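Local coordinates for DUF6836 domain-containing protein (Clostridium leptum, PDB 4PW1), which is of unknown function but folds as an antiparallel beta sheet surrounded by alpha-helices and forms a two-fold symmetric pair in the crystal, at the interface of chains A and B. Numbering follows the deposited sequence. Chains: chain A/B, Uncharacterized protein.

The interface of chains A and B. Residues chain A 18, 214-216, 225; chain B 18, 214-216, 225.
Two leucines from loop segments near the N-termini, A:Leu18 and B:Leu18, cross obliquely at the centre of a two-fold symmetric patch between the copies, made almost entirely by van der Waals contact. CD2 of A:Leu18 meets CD2 of B:Leu18 at 3.5 Å. In each leucine CG stands anti to the backbone N (chi1 -178° in chain A), which points the fork toward the partner.

The two branches lean to different neighbours. CD1 of A:Leu18 packs against the beta-branched B:Thr214, 3.6 Å from its CB, while CD2 of A:Leu18, besides facing its twin, lies over the start of the B:Leu216 side chain, 3.8 Å from CB. B:Leu18 repeats this on strand 214-218 of chain A, crossing A:Leu216 at about a right angle. Between these residues the strand offers backbone rather than side chain: the carbonyl O of A:Ser215 touches both methyls of B:Leu18, 3.7 Å from CD2.

No N or O pairs across this patch, which hides 239 Å² in all; the two leucines supply most of that surface. One part of a larger two-fold interface, it probably relies on shape fit; the crystal does not establish that the pair forms in solution.

A:Met225 and B:Met225, both selenomethionine, touch the edge of the patch from the neighbouring strand 221-227. Each turns its CE methyl differently, with chi3 -71° in A:Met225 and 33° in B:Met225. CE of B:Met225 stays 4.1 Å from A:Leu18 CD1, whereas the A:Met225 CE methyl meets B:Leu18 CD1 tip to tip at 3.8 Å.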
loop_
_atom_site.group_PDB
_atom_site.type_symbol
_atom_site.label_atom_id
_atom_site.label_comp_id
_atom_site.label_asym_id
_atom_site.label_seq_id
_atom_site.Cartn_x
_atom_site.Cartn_y
_atom_site.Cartn_z
ATOM N N LEU A 18 11.214 6.403 -5.295
ATOM C CA LEU A 18 10.038 5.754 -5.845
ATOM C C LEU A 18 8.701 6.447 -5.432
ATOM O O LEU A 18 8.408 6.598 -4.238
ATOM C CB LEU A 18 10.028 4.299 -5.366
ATOM C CG LEU A 18 8.864 3.485 -5.911
ATOM C CD1 LEU A 18 9.052 3.215 -7.405
ATOM C CD2 LEU A 18 8.739 2.200 -5.120
ATOM N N THR A 214 15.115 3.031 4.322
ATOM C CA THR A 214 14.670 3.039 2.913
ATOM C C THR A 214 13.473 3.962 2.802
ATOM O O THR A 214 12.955 4.422 3.841
ATOM C CB THR A 214 14.302 1.640 2.393
ATOM O OG1 THR A 214 13.253 1.109 3.185
ATOM C CG2 THR A 214 15.481 0.727 2.405
ATOM N N SER A 215 13.052 4.282 1.577
ATOM C CA SER A 215 12.011 5.267 1.443
ATOM C C SER A 215 11.217 5.183 0.162
ATOM O O SER A 215 11.654 4.631 -0.826
ATOM C CB SER A 215 12.614 6.670 1.575
ATOM O OG SER A 215 13.501 6.906 0.536
ATOM N N LEU A 216 10.019 5.728 0.227
ATOM C CA LEU A 216 9.182 5.914 -0.956
ATOM C C LEU A 216 8.352 7.157 -0.723
ATOM O O LEU A 216 8.293 7.696 0.411
ATOM C CB LEU A 216 8.274 4.699 -1.183
ATOM C CG LEU A 216 7.275 4.299 -0.111
ATOM C CD1 LEU A 216 6.112 5.285 0.031
ATOM C CD2 LEU A 216 6.749 2.888 -0.365
HETATM N N MSE A 225 11.365 4.116 6.077
HETATM C CA MSE A 225 10.979 2.786 6.514
HETATM C C MSE A 225 12.145 2.093 7.167
HETATM O O MSE A 225 13.301 2.169 6.710
HETATM C CB MSE A 225 10.458 1.946 5.330
HETATM C CG MSE A 225 9.205 2.582 4.767
HETATM SE SE MSE A 225 8.874 1.881 2.937
HETATM C CE MSE A 225 10.258 2.735 2.035
ATOM N N LEU B 18 13.346 -1.624 -4.079
ATOM C CA LEU B 18 12.708 -1.318 -2.814
ATOM C C LEU B 18 11.810 -2.455 -2.321
ATOM O O LEU B 18 10.876 -2.871 -3.012
ATOM C CB LEU B 18 11.902 -0.022 -2.959
ATOM C CG LEU B 18 11.202 0.405 -1.673
ATOM C CD1 LEU B 18 12.237 0.934 -0.674
ATOM C CD2 LEU B 18 10.146 1.446 -1.984
ATOM N N THR B 214 8.749 1.804 -13.213
ATOM C CA THR B 214 9.306 1.779 -11.864
ATOM C C THR B 214 8.846 0.495 -11.182
ATOM O O THR B 214 7.989 -0.237 -11.723
ATOM C CB THR B 214 8.896 2.998 -11.044
ATOM O OG1 THR B 214 7.487 3.033 -10.952
ATOM C CG2 THR B 214 9.406 4.263 -11.654
ATOM N N SER B 215 9.452 0.166 -10.048
ATOM C CA SER B 215 9.122 -1.099 -9.420
ATOM C C SER B 215 9.360 -1.136 -7.921
ATOM O O SER B 215 10.101 -0.349 -7.384
ATOM C CB SER B 215 9.927 -2.211 -10.080
ATOM O OG SER B 215 11.289 -1.966 -9.897
ATOM N N LEU B 216 8.707 -2.081 -7.270
ATOM C CA LEU B 216 9.007 -2.413 -5.869
ATOM C C LEU B 216 8.743 -3.905 -5.688
ATOM O O LEU B 216 8.128 -4.555 -6.556
ATOM C CB LEU B 216 8.139 -1.573 -4.921
ATOM C CG LEU B 216 6.623 -1.697 -5.037
ATOM C CD1 LEU B 216 6.088 -3.034 -4.521
ATOM C CD2 LEU B 216 5.949 -0.538 -4.284
HETATM N N MSE B 225 5.336 -0.882 -12.338
HETATM C CA MSE B 225 4.354 0.178 -12.233
HETATM C C MSE B 225 4.495 1.114 -13.388
HETATM O O MSE B 225 5.611 1.521 -13.791
HETATM C CB MSE B 225 4.544 0.936 -10.904
HETATM C CG MSE B 225 4.265 -0.010 -9.731
HETATM SE SE MSE B 225 5.260 0.665 -8.133
HETATM C CE MSE B 225 5.177 2.560 -8.450
#